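Local coordinates for lipoprotein (PDB 4QHQ) that binds methionine and, as a lipoprotein of the NlpA family, probably delivers it to an ABC transporter for uptake into the cell, at residues Glu111-Leu116 with Ala189-Thr194; Ala137-Ile142 with Ile151-Ala156. All blocks are in the same frame, centred on the assembly; numbering follows the deposited sequence.

In the fold
Two contacts within one lobe of a periplasmic-binding-protein fold illustrate how chemistry follows place. Contact 1 is partly buried and polar: helix 108-120 sends an arginine to a glutamate just past strand 189-190, and the same arginine holds the bound methionine. Contact 2 lies at the surface, its centre about 17 Å from that of the chain, against about 11 Å for contact 1, and is made of van der Waals packing, methyl groups against methyl groups and against a glutamate. Strands 150-154 and 189-190 are the two outermost strands of one five-stranded sheet. The contacts also meet directly, through Glu111 beside Glu153 and through Asn112, whose OD1 accepts from the backbone N of Ala137; the centres of contacts 1 and 2 are about 14 Å apart.

Contact 1. Residues Glu111-Leu116 with Ala189-Thr194; sequences ENRALL and ALESLT. With MET (methionine), chain B.
Arg113 and Glu191 carry this contact between them, joined in a side-on, two-pronged salt bridge. Arg113 NE donates to Glu191 OE2 at 2.9 Å with an N-H...O angle of 165°, and Arg113 NH2 donates to Glu191 OE1 at 2.8 Å, nearly as straight. Each carboxylate oxygen accepts through its syn lone pair, and the guanidinium and carboxylate planes lie only 17° apart, as pairing edge to edge in a common plane requires. The arginine leaves the helix with CG anti to the backbone N and stays extended through to NE, which carries the guanidinium well beyond the helix. Glu191 is likewise stretched out beyond CG, and the two chains cross at about a right angle.

This is the ligand-binding chemistry of amino-acid-binding members of the periplasmic-binding-protein fold, in which an arginine meets the carboxylate of a ligand lodged between two lobes. The third nitrogen, Arg113 NH1, donates to OXT of the bound methionine at 2.8 Å, along a more bent path of 139°. Glu191 therefore acts as a second-shell residue: by holding NE and NH2 it restrains the rotation of the guanidinium and so helps to point NH1 at the ligand. Its negative charge probably also balances that of the arginine beside the buried guanidinium. Glu191 OE1 is steadied in turn by the backbone N of Ile83, and Tyr197 packs against both side chains. A water gives one hydrogen to Glu191 OE2 at 2.7 Å and another to Arg113 O at 2.9 Å, tying the carboxylate back to the helix backbone.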
# COMPACT_ATOMS: atom_id res chain seq x y z
N GLU A 111 2.28 0.21 -9.61
CA GLU A 111 3.06 0.81 -10.69
C GLU A 111 2.22 1.92 -11.30
O GLU A 111 2.70 3.04 -11.51
CB GLU A 111 3.44 -0.21 -11.76
CG GLU A 111 4.08 0.49 -12.95
CD GLU A 111 4.97 -0.38 -13.80
OE1 GLU A 111 5.09 -1.60 -13.59
OE2 GLU A 111 5.60 0.19 -14.72
N ASN A 112 0.96 1.62 -11.59
CA ASN A 112 0.04 2.60 -12.13
C ASN A 112 -0.06 3.82 -11.21
O ASN A 112 0.04 4.97 -11.66
CB ASN A 112 -1.34 1.98 -12.33
CG ASN A 112 -2.32 2.94 -12.94
OD1 ASN A 112 -2.17 3.34 -14.09
ND2 ASN A 112 -3.35 3.31 -12.18
N ARG A 113 -0.20 3.55 -9.92
CA ARG A 113 -0.28 4.59 -8.91
C ARG A 113 0.96 5.49 -8.92
O ARG A 113 0.85 6.72 -8.88
CB ARG A 113 -0.40 3.91 -7.56
CG ARG A 113 -0.45 4.86 -6.37
CD ARG A 113 -0.51 4.03 -5.11
NE ARG A 113 -0.81 4.84 -3.94
CZ ARG A 113 -0.86 4.35 -2.71
NH1 ARG A 113 -0.61 3.06 -2.50
NH2 ARG A 113 -1.17 5.15 -1.69
N ALA A 114 2.13 4.87 -8.97
CA ALA A 114 3.39 5.62 -9.00
C ALA A 114 3.52 6.49 -10.25
O ALA A 114 3.96 7.63 -10.16
CB ALA A 114 4.57 4.66 -8.92
N LEU A 115 3.14 5.94 -11.40
CA LEU A 115 3.26 6.68 -12.65
C LEU A 115 2.27 7.85 -12.68
O LEU A 115 2.58 8.91 -13.23
CB LEU A 115 3.05 5.74 -13.84
CG LEU A 115 4.17 4.72 -14.01
CD1 LEU A 115 3.90 3.82 -15.21
CD2 LEU A 115 5.51 5.42 -14.16
N LEU A 116 1.10 7.65 -12.08
CA LEU A 116 0.13 8.74 -11.97
C LEU A 116 0.66 9.87 -11.09
O LEU A 116 0.48 11.04 -11.42
CB LEU A 116 -1.20 8.23 -11.42
CG LEU A 116 -2.03 7.34 -12.34
CD1 LEU A 116 -3.27 6.84 -11.61
CD2 LEU A 116 -2.42 8.10 -13.59
N ALA A 189 7.95 14.49 -2.74
CA ALA A 189 6.62 14.71 -3.30
C ALA A 189 5.70 13.69 -2.68
O ALA A 189 6.13 12.59 -2.29
CB ALA A 189 6.62 14.56 -4.81
N LEU A 190 4.42 14.03 -2.59
CA LEU A 190 3.46 13.16 -1.93
C LEU A 190 2.12 13.17 -2.64
O LEU A 190 1.61 14.21 -3.06
CB LEU A 190 3.28 13.60 -0.47
CG LEU A 190 2.78 12.59 0.55
CD1 LEU A 190 3.83 11.52 0.80
CD2 LEU A 190 2.40 13.29 1.85
N GLU A 191 1.54 11.98 -2.76
CA GLU A 191 0.20 11.78 -3.30
C GLU A 191 -0.83 12.46 -2.41
O GLU A 191 -0.62 12.64 -1.20
CB GLU A 191 -0.06 10.28 -3.31
CG GLU A 191 -1.33 9.79 -3.93
CD GLU A 191 -1.41 8.28 -3.76
OE1 GLU A 191 -1.39 7.82 -2.59
OE2 GLU A 191 -1.45 7.55 -4.78
N SER A 192 -1.96 12.84 -3.01
CA SER A 192 -3.06 13.43 -2.26
C SER A 192 -3.83 12.39 -1.46
O SER A 192 -3.91 11.23 -1.86
CB SER A 192 -4.03 14.12 -3.20
OG SER A 192 -5.07 14.77 -2.47
N LEU A 193 -4.43 12.82 -0.36
CA LEU A 193 -5.33 11.97 0.41
C LEU A 193 -6.62 11.64 -0.33
O LEU A 193 -7.36 10.73 0.08
CB LEU A 193 -5.66 12.61 1.76
CG LEU A 193 -4.56 12.49 2.82
CD1 LEU A 193 -4.77 13.52 3.92
CD2 LEU A 193 -4.52 11.08 3.40
N THR A 194 -6.91 12.38 -1.39
CA THR A 194 -8.11 12.12 -2.19
C THR A 194 -7.76 11.16 -3.32
O THR A 194 -7.85 11.50 -4.50
CB THR A 194 -8.66 13.41 -2.81
OG1 THR A 194 -7.66 13.99 -3.66
CG2 THR A 194 -9.05 14.40 -1.73
N MET B . -0.09 -0.32 2.49
CA MET B . 0.17 -0.21 1.05
C MET B . -0.19 1.16 0.54
O MET B . -1.21 1.71 0.95
CB MET B . -0.63 -1.29 0.31
CG MET B . -0.39 -1.30 -1.22
SD MET B . -1.40 -2.55 -2.05
CE MET B . -0.67 -4.07 -1.44
OXT MET B . 0.55 1.76 -0.27
O HOH W 1 -1.08 8.32 -7.38

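Contact 2. Residues Ala137-Ile142 with Ile151-Ala156; sequences ATVLDI and ISELDA
Val139 sets its two methyl groups against the carboxylate end of Glu153 and the gamma methyl of Ile151, joining a short 3-10 turn to an outermost strand of the five-stranded sheet in this lobe of the periplasmic-binding-protein fold. CG1 of the valine, anti to the carbonyl carbon at a chi1 of -62°, serves both partners, packing on Ile151 CG2 at 3.7 Å and on the CG and CD of Glu153. CG2 faces the two carboxylate oxygens, 3.4 Å from Glu153 OE2. Val139 and Glu153 reach for each other from opposite directions, and the glutamate chain is bent at chi2. Further along, Ile142 and Ile151 meet through their delta methyls, with CD1 to CD1 at 3.8 Å, so the apolar part of the contact extends from the turn into the start of strand 142-144. Leu126 backs Ile142, and Val104 on the neighbouring strand supports Ile151.

The turn that presents the valine is braced in part by its own polar groups. Thr138 OG1 accepts from the backbone N of Leu140 at 3.2 Å in an ST turn, and Asp141 N donates to Thr138 O. The carboxylate of Glu153 lies unusually close to that of Glu111 from helix 108-120, a proximity that would be eased if the two acids shared a proton. Asp141 bends back over the turn, where its OD2 receives the N-H of Thr138 at 2.8 Å. That bond is nearly straight, at 170°, and meets OD2 on its anti side, 16° out of the carboxylate plane.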
# COMPACT_ATOMS: atom_id res chain seq x y z
N ALA A 137 -1.19 1.59 -16.13
CA ALA A 137 -0.08 2.05 -16.96
C ALA A 137 1.24 1.40 -16.56
O ALA A 137 1.46 1.11 -15.38
CB ALA A 137 0.04 3.57 -16.89
N THR A 138 2.10 1.15 -17.54
CA THR A 138 3.49 0.77 -17.27
C THR A 138 4.40 1.80 -17.91
O THR A 138 3.93 2.76 -18.52
CB THR A 138 3.85 -0.62 -17.84
OG1 THR A 138 3.95 -0.54 -19.27
CG2 THR A 138 2.81 -1.65 -17.44
N VAL A 139 5.71 1.60 -17.79
CA VAL A 139 6.65 2.55 -18.39
C VAL A 139 6.51 2.62 -19.91
O VAL A 139 6.88 3.62 -20.52
CB VAL A 139 8.12 2.24 -18.02
CG1 VAL A 139 8.33 2.36 -16.51
CG2 VAL A 139 8.54 0.88 -18.53
N LEU A 140 5.97 1.57 -20.53
CA LEU A 140 5.78 1.54 -21.98
C LEU A 140 4.63 2.44 -22.42
O LEU A 140 4.43 2.66 -23.62
CB LEU A 140 5.54 0.11 -22.47
CG LEU A 140 6.70 -0.86 -22.26
CD1 LEU A 140 6.34 -2.26 -22.75
CD2 LEU A 140 7.96 -0.34 -22.94
N ASP A 141 3.88 2.97 -21.45
CA ASP A 141 2.74 3.83 -21.74
C ASP A 141 3.06 5.32 -21.57
O ASP A 141 2.17 6.17 -21.68
CB ASP A 141 1.55 3.45 -20.86
CG ASP A 141 1.08 2.03 -21.12
OD1 ASP A 141 0.83 1.70 -22.30
OD2 ASP A 141 0.96 1.25 -20.14
N ILE A 142 4.32 5.62 -21.30
CA ILE A 142 4.75 7.01 -21.18
C ILE A 142 4.81 7.67 -22.56
O ILE A 142 5.51 7.19 -23.46
CB ILE A 142 6.10 7.09 -20.45
CG1 ILE A 142 5.93 6.54 -19.02
CG2 ILE A 142 6.62 8.52 -20.42
CD1 ILE A 142 7.22 6.32 -18.28
N ILE A 151 13.25 4.73 -16.10
CA ILE A 151 12.42 4.27 -14.99
C ILE A 151 12.45 2.76 -14.82
O ILE A 151 11.93 2.01 -15.66
CB ILE A 151 10.98 4.79 -15.14
CG1 ILE A 151 11.00 6.31 -15.28
CG2 ILE A 151 10.14 4.37 -13.95
CD1 ILE A 151 9.64 6.95 -15.44
N SER A 152 13.08 2.32 -13.74
CA SER A 152 13.15 0.92 -13.39
C SER A 152 11.85 0.52 -12.70
O SER A 152 11.30 1.29 -11.91
CB SER A 152 14.32 0.66 -12.44
OG SER A 152 15.56 0.66 -13.13
N GLU A 153 11.36 -0.68 -13.02
CA GLU A 153 10.21 -1.28 -12.36
C GLU A 153 10.71 -2.42 -11.50
O GLU A 153 11.21 -3.43 -12.02
CB GLU A 153 9.23 -1.78 -13.41
CG GLU A 153 8.78 -0.70 -14.37
CD GLU A 153 8.46 -1.24 -15.75
OE1 GLU A 153 9.39 -1.72 -16.44
OE2 GLU A 153 7.29 -1.17 -16.16
N LEU A 154 10.58 -2.27 -10.19
CA LEU A 154 11.15 -3.22 -9.25
C LEU A 154 10.10 -3.70 -8.27
O LEU A 154 9.06 -3.07 -8.10
CB LEU A 154 12.31 -2.58 -8.49
CG LEU A 154 13.40 -1.91 -9.34
CD1 LEU A 154 14.44 -1.24 -8.45
CD2 LEU A 154 14.04 -2.91 -10.27
N ASP A 155 10.40 -4.80 -7.59
CA ASP A 155 9.49 -5.33 -6.59
C ASP A 155 9.29 -4.27 -5.51
O ASP A 155 10.25 -3.64 -5.08
CB ASP A 155 10.06 -6.61 -5.98
CG ASP A 155 10.06 -7.77 -6.96
OD1 ASP A 155 9.45 -7.65 -8.04
OD2 ASP A 155 10.65 -8.82 -6.64
N ALA A 156 8.04 -4.04 -5.11
CA ALA A 156 7.72 -2.96 -4.19
C ALA A 156 8.55 -3.00 -2.91
O ALA A 156 8.99 -1.96 -2.42
CB ALA A 156 6.22 -2.99 -3.84